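Local coordinates for protein phosphatidylinositol-specific phospholipase C1 (Streptomyces antibioticus, PDB 3H4X) that is a bacterial phospholipase C of the calcium-dependent phosphoinositide family, built as a single-chain TIM-type beta/alpha barrel, at residues 190-195 / 258-263; 26-31 / 280-285; 271-276 / 313-318. All blocks are in the same frame, centred on the assembly; numbering follows the deposited sequence.

Contact 1. Residues 190-195 / 258-263; sequences LFELIP and VFDGDA
E192 and D260 both turn CG anti to the backbone N (chi1 171° and -171°), which extends their carboxylates toward each other in the barrel interior. The rest of the E192 chain is extended. The two strands belong to a TIM-type barrel. Strands 189-195 and 258-262 are not hydrogen-bonded to each other; strand 232-236 lies between them in the sheet. The side chains therefore bridge next-but-one strands, and all the touching residues are buried. The two carboxylates come together with their planes 42° apart, and E192 OE2 lies 2.6 Å from D260 OD2. K127, on strand 124-130, forms a salt bridge with the same D260 OD2, so both E192 and K127 reach this one oxygen. Aliphatic groups flank the polar pair. The CG of E192 packs on V258 CG1 at 4.0 Å. I284, from the next strand, touches E192, V258 and D260. On strand 189-195, the I194 side chain crosses that of D260 at about a right angle, and its CG2 branch does the touching, 4.1 Å from D260 CB.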
loop_
_atom_site.group_PDB
_atom_site.type_symbol
_atom_site.label_atom_id
_atom_site.label_comp_id
_atom_site.label_asym_id
_atom_site.label_seq_id
_atom_site.Cartn_x
_atom_site.Cartn_y
_atom_site.Cartn_z
ATOM N N LEU A 190 -6.568 -1.277 -4.096
ATOM C CA LEU A 190 -6.608 -0.615 -2.808
ATOM C C LEU A 190 -5.331 0.198 -2.676
ATOM O O LEU A 190 -4.331 -0.096 -3.337
ATOM C CB LEU A 190 -6.722 -1.636 -1.674
ATOM C CG LEU A 190 -7.992 -2.498 -1.689
ATOM C CD1 LEU A 190 -7.829 -3.730 -2.574
ATOM C CD2 LEU A 190 -8.385 -2.917 -0.285
ATOM N N PHE A 191 -5.368 1.219 -1.829
ATOM C CA PHE A 191 -4.204 2.058 -1.598
ATOM C C PHE A 191 -3.890 2.127 -0.113
ATOM O O PHE A 191 -4.795 2.265 0.711
ATOM C CB PHE A 191 -4.445 3.476 -2.126
ATOM C CG PHE A 191 -4.479 3.565 -3.620
ATOM C CD1 PHE A 191 -3.344 3.909 -4.330
ATOM C CD2 PHE A 191 -5.644 3.301 -4.318
ATOM C CE1 PHE A 191 -3.362 3.979 -5.706
ATOM C CE2 PHE A 191 -5.668 3.373 -5.697
ATOM C CZ PHE A 191 -4.523 3.715 -6.390
ATOM N N GLU A 192 -2.604 2.032 0.209
ATOM C CA GLU A 192 -2.081 2.220 1.561
ATOM C C GLU A 192 -1.139 3.419 1.532
ATOM O O GLU A 192 -0.355 3.560 0.597
ATOM C CB GLU A 192 -1.290 0.979 1.995
ATOM C CG GLU A 192 -0.512 1.157 3.298
ATOM C CD GLU A 192 0.610 0.142 3.495
ATOM O OE1 GLU A 192 0.818 -0.743 2.632
ATOM O OE2 GLU A 192 1.301 0.246 4.535
ATOM N N LEU A 193 -1.218 4.284 2.537
ATOM C CA LEU A 193 -0.291 5.408 2.655
ATOM C C LEU A 193 0.596 5.256 3.884
ATOM O O LEU A 193 0.097 4.973 4.975
ATOM C CB LEU A 193 -1.071 6.717 2.800
ATOM C CG LEU A 193 -1.686 7.300 1.531
ATOM C CD1 LEU A 193 -2.792 8.292 1.858
ATOM C CD2 LEU A 193 -0.610 7.968 0.682
ATOM N N ILE A 194 1.903 5.453 3.717
ATOM C CA ILE A 194 2.798 5.619 4.864
ATOM C C ILE A 194 3.588 6.911 4.735
ATOM O O ILE A 194 3.797 7.417 3.626
ATOM C CB ILE A 194 3.790 4.439 5.057
ATOM C CG1 ILE A 194 4.711 4.270 3.844
ATOM C CG2 ILE A 194 3.051 3.154 5.392
ATOM C CD1 ILE A 194 5.969 3.470 4.153
ATOM N N PRO A 195 4.026 7.462 5.879
ATOM C CA PRO A 195 4.902 8.624 5.852
ATOM C C PRO A 195 6.252 8.254 5.255
ATOM O O PRO A 195 6.646 7.082 5.266
ATOM C CB PRO A 195 5.060 8.993 7.335
ATOM C CG PRO A 195 3.959 8.296 8.045
ATOM C CD PRO A 195 3.711 7.043 7.254
ATOM N N VAL A 258 -4.625 -0.389 9.110
ATOM C CA VAL A 258 -3.487 -0.954 8.399
ATOM C C VAL A 258 -2.224 -0.574 9.162
ATOM O O VAL A 258 -2.101 0.549 9.654
ATOM C CB VAL A 258 -3.416 -0.430 6.946
ATOM C CG1 VAL A 258 -2.257 -1.079 6.187
ATOM C CG2 VAL A 258 -4.742 -0.672 6.237
ATOM N N PHE A 259 -1.303 -1.526 9.263
ATOM C CA PHE A 259 -0.077 -1.374 10.034
ATOM C C PHE A 259 1.054 -1.909 9.182
ATOM O O PHE A 259 0.881 -2.889 8.461
ATOM C CB PHE A 259 -0.196 -2.143 11.346
ATOM C CG PHE A 259 -1.325 -1.666 12.199
ATOM C CD1 PHE A 259 -1.103 -0.748 13.212
ATOM C CD2 PHE A 259 -2.621 -2.094 11.959
ATOM C CE1 PHE A 259 -2.154 -0.283 13.979
ATOM C CE2 PHE A 259 -3.674 -1.638 12.728
ATOM C CZ PHE A 259 -3.438 -0.734 13.743
ATOM N N ASP A 260 2.202 -1.250 9.247
ATOM C CA ASP A 260 3.286 -1.516 8.316
ATOM C C ASP A 260 4.593 -1.407 9.084
ATOM O O ASP A 260 4.891 -0.360 9.667
ATOM C CB ASP A 260 3.213 -0.475 7.195
ATOM C CG ASP A 260 4.144 -0.766 6.048
ATOM O OD1 ASP A 260 5.361 -0.869 6.285
ATOM O OD2 ASP A 260 3.655 -0.878 4.903
ATOM N N GLY A 261 5.368 -2.486 9.119
ATOM C CA GLY A 261 6.587 -2.478 9.916
ATOM C C GLY A 261 7.537 -3.590 9.537
ATOM O O GLY A 261 7.204 -4.484 8.762
ATOM N N ASP A 262 8.732 -3.530 10.112
ATOM C CA ASP A 262 9.820 -4.444 9.800
ATOM C C ASP A 262 9.521 -5.881 10.240
ATOM O O ASP A 262 9.202 -6.132 11.406
ATOM C CB ASP A 262 11.082 -3.934 10.490
ATOM C CG ASP A 262 12.272 -4.817 10.243
ATOM O OD1 ASP A 262 12.713 -4.899 9.080
ATOM O OD2 ASP A 262 12.759 -5.430 11.217
ATOM N N ALA A 263 9.649 -6.825 9.308
ATOM C CA ALA A 263 9.343 -8.231 9.589
ATOM C C ALA A 263 10.160 -8.810 10.747
ATOM O O ALA A 263 9.607 -9.452 11.645
ATOM C CB ALA A 263 9.532 -9.081 8.339
#

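Contact 2. Residues 26-31 / 280-285; sequences TTYGTS and HYLLIM
Y28 and L282 touch through the CD2 and CE2 atoms of the tyrosine ring and both leucine methyls. The side chains cross at about a right angle. L282 CD1 lies 3.8 Å from Y28 CE2. The other methyl, CD2, rests 3.5 Å from the carbonyl oxygen of Y28 and 4.2 Å from G29 CA. L282 holds CG anti to its own carbonyl carbon (chi1 -58°), which directs the branch to the loop. One water links the two segments beside this apolar patch. It lies 2.8 Å from G29 O and meets H280 ND1 at the edge of the imidazole, in the ring plane. R337 also binds G29 O. The next shell shapes the loop. A type I turn runs from T27 to T30. T27 OG1 accepts from G29 N at 3.0 Å, an ST turn. T30 OG1 in turn accepts from T27 N at 2.9 Å, with a nearly straight bond of 171°. Beyond the turn, Y28 touches L190 at the start of another barrel strand. The loop thus lies against the N-terminal ends of strands. The direct touch is largely apolar, leucine methyls on a tyrosine ring and backbone; the polar link across goes through the water.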
loop_
_atom_site.group_PDB
_atom_site.type_symbol
_atom_site.label_atom_id
_atom_site.label_comp_id
_atom_site.label_asym_id
_atom_site.label_seq_id
_atom_site.Cartn_x
_atom_site.Cartn_y
_atom_site.Cartn_z
ATOM N N THR A 26 -10.323 -17.390 1.247
ATOM C CA THR A 26 -10.404 -16.427 2.346
ATOM C C THR A 26 -10.923 -15.010 2.053
ATOM O O THR A 26 -11.473 -14.728 0.989
ATOM C CB THR A 26 -8.984 -16.231 2.873
ATOM O OG1 THR A 26 -8.138 -15.865 1.774
ATOM C CG2 THR A 26 -8.461 -17.524 3.482
ATOM N N THR A 27 -10.723 -14.122 3.028
ATOM C CA THR A 27 -10.998 -12.698 2.862
ATOM C C THR A 27 -9.692 -11.925 2.807
ATOM O O THR A 27 -8.615 -12.469 3.058
ATOM C CB THR A 27 -11.789 -12.116 4.046
ATOM O OG1 THR A 27 -10.900 -11.926 5.157
ATOM C CG2 THR A 27 -12.952 -13.025 4.443
ATOM N N TYR A 28 -9.794 -10.636 2.509
ATOM C CA TYR A 28 -8.610 -9.793 2.447
ATOM C C TYR A 28 -7.900 -9.747 3.798
ATOM O O TYR A 28 -6.712 -9.438 3.868
ATOM C CB TYR A 28 -8.976 -8.380 1.988
ATOM C CG TYR A 28 -7.889 -7.700 1.181
ATOM C CD1 TYR A 28 -7.459 -8.234 -0.026
ATOM C CD2 TYR A 28 -7.307 -6.515 1.619
ATOM C CE1 TYR A 28 -6.471 -7.617 -0.771
ATOM C CE2 TYR A 28 -6.322 -5.886 0.881
ATOM C CZ TYR A 28 -5.904 -6.443 -0.309
ATOM O OH TYR A 28 -4.925 -5.811 -1.037
ATOM N N GLY A 29 -8.631 -10.059 4.866
ATOM C CA GLY A 29 -8.077 -10.048 6.217
ATOM C C GLY A 29 -7.642 -11.396 6.769
ATOM O O GLY A 29 -7.111 -11.461 7.875
ATOM N N THR A 30 -7.861 -12.473 6.014
ATOM C CA THR A 30 -7.490 -13.811 6.493
ATOM C C THR A 30 -6.500 -14.527 5.577
ATOM O O THR A 30 -6.303 -15.740 5.681
ATOM C CB THR A 30 -8.724 -14.703 6.748
ATOM O OG1 THR A 30 -9.425 -14.930 5.518
ATOM C CG2 THR A 30 -9.652 -14.038 7.749
ATOM N N SER A 31 -5.851 -13.757 4.709
ATOM C CA SER A 31 -4.852 -14.294 3.798
ATOM C C SER A 31 -3.499 -13.627 4.019
ATOM O O SER A 31 -3.410 -12.535 4.588
ATOM C CB SER A 31 -5.287 -14.072 2.352
ATOM O OG SER A 31 -5.366 -12.686 2.061
ATOM N N HIS A 280 -8.791 -8.239 12.487
ATOM C CA HIS A 280 -8.911 -8.150 11.028
ATOM C C HIS A 280 -8.174 -6.954 10.428
ATOM O O HIS A 280 -8.506 -6.492 9.333
ATOM C CB HIS A 280 -10.378 -8.159 10.593
ATOM C CG HIS A 280 -11.187 -9.234 11.247
ATOM N ND1 HIS A 280 -10.810 -10.560 11.235
ATOM C CD2 HIS A 280 -12.343 -9.177 11.949
ATOM C CE1 HIS A 280 -11.704 -11.274 11.895
ATOM N NE2 HIS A 280 -12.643 -10.459 12.340
ATOM N N TYR A 281 -7.169 -6.455 11.139
ATOM C CA TYR A 281 -6.337 -5.382 10.608
ATOM C C TYR A 281 -5.358 -5.946 9.591
ATOM O O TYR A 281 -4.920 -7.089 9.706
ATOM C CB TYR A 281 -5.544 -4.704 11.722
ATOM C CG TYR A 281 -6.369 -4.103 12.838
ATOM C CD1 TYR A 281 -7.639 -3.590 12.606
ATOM C CD2 TYR A 281 -5.852 -4.013 14.121
ATOM C CE1 TYR A 281 -8.383 -3.025 13.636
ATOM C CE2 TYR A 281 -6.576 -3.453 15.151
ATOM C CZ TYR A 281 -7.836 -2.960 14.907
ATOM O OH TYR A 281 -8.533 -2.417 15.962
ATOM N N LEU A 282 -4.994 -5.136 8.603
ATOM C CA LEU A 282 -3.973 -5.545 7.648
ATOM C C LEU A 282 -2.595 -5.271 8.222
ATOM O O LEU A 282 -2.336 -4.182 8.730
ATOM C CB LEU A 282 -4.144 -4.830 6.310
ATOM C CG LEU A 282 -5.496 -5.038 5.627
ATOM C CD1 LEU A 282 -5.517 -4.350 4.272
ATOM C CD2 LEU A 282 -5.836 -6.517 5.484
ATOM N N LEU A 283 -1.720 -6.265 8.140
ATOM C CA LEU A 283 -0.375 -6.167 8.690
ATOM C C LEU A 283 0.646 -6.390 7.579
ATOM O O LEU A 283 0.797 -7.501 7.070
ATOM C CB LEU A 283 -0.190 -7.197 9.808
ATOM C CG LEU A 283 1.135 -7.176 10.574
ATOM C CD1 LEU A 283 1.412 -5.805 11.166
ATOM C CD2 LEU A 283 1.144 -8.237 11.658
ATOM N N ILE A 284 1.331 -5.322 7.183
ATOM C CA ILE A 284 2.366 -5.403 6.156
ATOM C C ILE A 284 3.720 -5.557 6.835
ATOM O O ILE A 284 4.110 -4.707 7.642
ATOM C CB ILE A 284 2.403 -4.138 5.255
ATOM C CG1 ILE A 284 1.157 -4.023 4.374
ATOM C CG2 ILE A 284 3.631 -4.162 4.355
ATOM C CD1 ILE A 284 -0.123 -3.752 5.112
ATOM N N MET A 285 4.428 -6.635 6.505
ATOM C CA MET A 285 5.753 -6.890 7.057
ATOM C C MET A 285 6.810 -6.687 5.981
ATOM O O MET A 285 6.858 -7.418 4.987
ATOM C CB MET A 285 5.849 -8.299 7.633
ATOM C CG MET A 285 4.889 -8.569 8.772
ATOM S SD MET A 285 5.449 -9.985 9.726
ATOM C CE MET A 285 4.163 -10.101 10.971
HETATM O O HOH W 1 -8.428 -11.625 10.301
#

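Contact 3. Residues 271-276 / 313-318; sequences IDTSWY and AAAHAS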
loop_
_atom_site.group_PDB
_atom_site.type_symbol
_atom_site.label_atom_id
_atom_site.label_comp_id
_atom_site.label_asym_id
_atom_site.label_seq_id
_atom_site.Cartn_x
_atom_site.Cartn_y
_atom_site.Cartn_z
ATOM N N ILE A 271 6.386 -8.249 20.211
ATOM C CA ILE A 271 5.086 -7.849 19.686
ATOM C C ILE A 271 4.166 -9.046 19.503
ATOM O O ILE A 271 4.549 -10.046 18.902
ATOM C CB ILE A 271 5.239 -7.116 18.338
ATOM C CG1 ILE A 271 6.098 -5.863 18.522
ATOM C CG2 ILE A 271 3.873 -6.772 17.755
ATOM C CD1 ILE A 271 6.596 -5.258 17.223
ATOM N N ASP A 272 2.949 -8.933 20.022
ATOM C CA ASP A 272 1.939 -9.963 19.846
ATOM C C ASP A 272 1.214 -9.730 18.524
ATOM O O ASP A 272 0.267 -8.950 18.454
ATOM C CB ASP A 272 0.939 -9.923 21.002
ATOM C CG ASP A 272 -0.183 -10.927 20.837
ATOM O OD1 ASP A 272 -0.124 -11.742 19.894
ATOM O OD2 ASP A 272 -1.125 -10.905 21.660
ATOM N N THR A 273 1.655 -10.398 17.466
ATOM C CA THR A 273 1.077 -10.135 16.152
ATOM C C THR A 273 -0.319 -10.735 15.978
ATOM O O THR A 273 -1.032 -10.364 15.053
ATOM C CB THR A 273 1.998 -10.600 15.013
ATOM O OG1 THR A 273 2.337 -11.975 15.209
ATOM C CG2 THR A 273 3.273 -9.764 14.977
ATOM N N SER A 274 -0.724 -11.642 16.866
ATOM C CA SER A 274 -2.068 -12.214 16.776
ATOM C C SER A 274 -3.138 -11.137 16.956
ATOM O O SER A 274 -4.252 -11.265 16.454
ATOM C CB SER A 274 -2.265 -13.344 17.790
ATOM O OG SER A 274 -2.419 -12.841 19.103
ATOM N N TRP A 275 -2.789 -10.078 17.676
ATOM C CA TRP A 275 -3.693 -8.961 17.924
ATOM C C TRP A 275 -4.271 -8.420 16.620
ATOM O O TRP A 275 -5.462 -8.128 16.530
ATOM C CB TRP A 275 -2.923 -7.869 18.665
ATOM C CG TRP A 275 -3.697 -6.645 19.044
ATOM C CD1 TRP A 275 -4.511 -6.493 20.128
ATOM C CD2 TRP A 275 -3.688 -5.381 18.367
ATOM N NE1 TRP A 275 -5.022 -5.218 20.158
ATOM C CE2 TRP A 275 -4.532 -4.517 19.088
ATOM C CE3 TRP A 275 -3.053 -4.900 17.217
ATOM C CZ2 TRP A 275 -4.759 -3.200 18.699
ATOM C CZ3 TRP A 275 -3.279 -3.594 16.834
ATOM C CH2 TRP A 275 -4.124 -2.758 17.573
ATOM N N TYR A 276 -3.418 -8.297 15.605
ATOM C CA TYR A 276 -3.833 -7.758 14.307
ATOM C C TYR A 276 -4.807 -8.687 13.604
ATOM O O TYR A 276 -5.780 -8.248 12.994
ATOM C CB TYR A 276 -2.616 -7.516 13.402
ATOM C CG TYR A 276 -1.636 -6.552 14.004
ATOM C CD1 TYR A 276 -1.731 -5.187 13.758
ATOM C CD2 TYR A 276 -0.633 -6.998 14.849
ATOM C CE1 TYR A 276 -0.847 -4.299 14.329
ATOM C CE2 TYR A 276 0.255 -6.116 15.422
ATOM C CZ TYR A 276 0.143 -4.768 15.158
ATOM O OH TYR A 276 1.017 -3.878 15.730
ATOM N N ALA A 313 3.228 -15.750 7.418
ATOM C CA ALA A 313 1.802 -16.050 7.475
ATOM C C ALA A 313 1.418 -16.590 8.854
ATOM O O ALA A 313 0.424 -16.173 9.441
ATOM C CB ALA A 313 1.417 -17.040 6.388
ATOM N N ALA A 314 2.213 -17.522 9.369
ATOM C CA ALA A 314 1.945 -18.101 10.683
ATOM C C ALA A 314 2.056 -17.037 11.775
ATOM O O ALA A 314 1.387 -17.117 12.805
ATOM C CB ALA A 314 2.885 -19.262 10.956
ATOM N N ALA A 315 2.897 -16.035 11.529
ATOM C CA ALA A 315 3.051 -14.907 12.446
ATOM C C ALA A 315 2.059 -13.772 12.156
ATOM O O ALA A 315 2.232 -12.653 12.637
ATOM C CB ALA A 315 4.481 -14.392 12.409
ATOM N N HIS A 316 1.028 -14.071 11.368
ATOM C CA HIS A 316 -0.122 -13.179 11.185
ATOM C C HIS A 316 0.080 -11.996 10.243
ATOM O O HIS A 316 -0.707 -11.056 10.253
ATOM C CB HIS A 316 -0.655 -12.701 12.536
ATOM C CG HIS A 316 -0.943 -13.817 13.489
ATOM N ND1 HIS A 316 -2.069 -14.609 13.395
ATOM C CD2 HIS A 316 -0.242 -14.284 14.548
ATOM C CE1 HIS A 316 -2.048 -15.514 14.359
ATOM N NE2 HIS A 316 -0.949 -15.339 15.071
ATOM N N ALA A 317 1.108 -12.047 9.410
ATOM C CA ALA A 317 1.254 -11.036 8.370
ATOM C C ALA A 317 0.092 -11.122 7.385
ATOM O O ALA A 317 -0.411 -12.213 7.098
ATOM C CB ALA A 317 2.569 -11.218 7.633
ATOM N N SER A 318 -0.336 -9.973 6.869
ATOM C CA SER A 318 -1.203 -9.937 5.693
ATOM C C SER A 318 -0.362 -9.917 4.424
ATOM O O SER A 318 -0.743 -10.502 3.409
ATOM C CB SER A 318 -2.090 -8.696 5.700
ATOM O OG SER A 318 -2.954 -8.688 6.814
#
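S274 and T273 hold the imidazole of H316 from two directions. The backbone CA of S274 lies over one face of the ring. It is a CH-pi contact, 3.7 Å from the ring centroid. S274 CB continues past the ring and comes 3.6 Å from H316 NE2. T273 approaches differently. Its OG1 sits at the ring edge, close to the ring plane, 3.5 Å from H316 CD2. The opposite face of the imidazole is met by the carbonyl oxygen of A314, offset toward the rim. The ring is therefore sandwiched, and the hydrogen bond between H316 ND1 and D277 probably helps to fix its rotation.

T273 OG1 also makes the direct bond between the segments. It donates to A315 O at 2.7 Å. The C=O...donor angle is 128°, and the hydroxyl stands 43° out of the carbonyl plane, so it is not aimed at a lone pair. The hydroxyl gets there because OG1 lies between the backbone N and the carbonyl carbon (chi1 54°). The T273 carbonyl oxygen adds a contact at 3.5 Å to H316 CB. Within 271-276, S274 OG donates to D272 OD1 at 2.7 Å, on the syn side of the carboxylate. S274 N makes a weak capping bond to the same oxygen.

The start of helix 274-278 thus rests against the end of helix 302-314. H316, with positive phi, is the C-prime residue of a Schellman motif, in which H316 N bonds to A313 O. This helix end leads into strand 319-322, in the beta-alpha-beta crossover of a TIM-type barrel.

Overall arrangement
The three contacts run from the barrel interior to its outer layer. Contact 1 is the core: it is near the centre of the chain, and acids and a lysine meet there among aliphatic groups. Contact 2 is also buried but lies at the strand starts, where a leucine and a tyrosine do the packing and a water joins in. Contact 3 is only partly buried and rests on helix ends, a hydroxyl bond and an imidazole face. Strand 282-286 ties them together. F259 of contact 1 probably bonds to its backbone, and S318 N of contact 3 probably bonds to L283 O. Aromatic rings of F259, Y276, W275 and Y281 pack where the three regions adjoin.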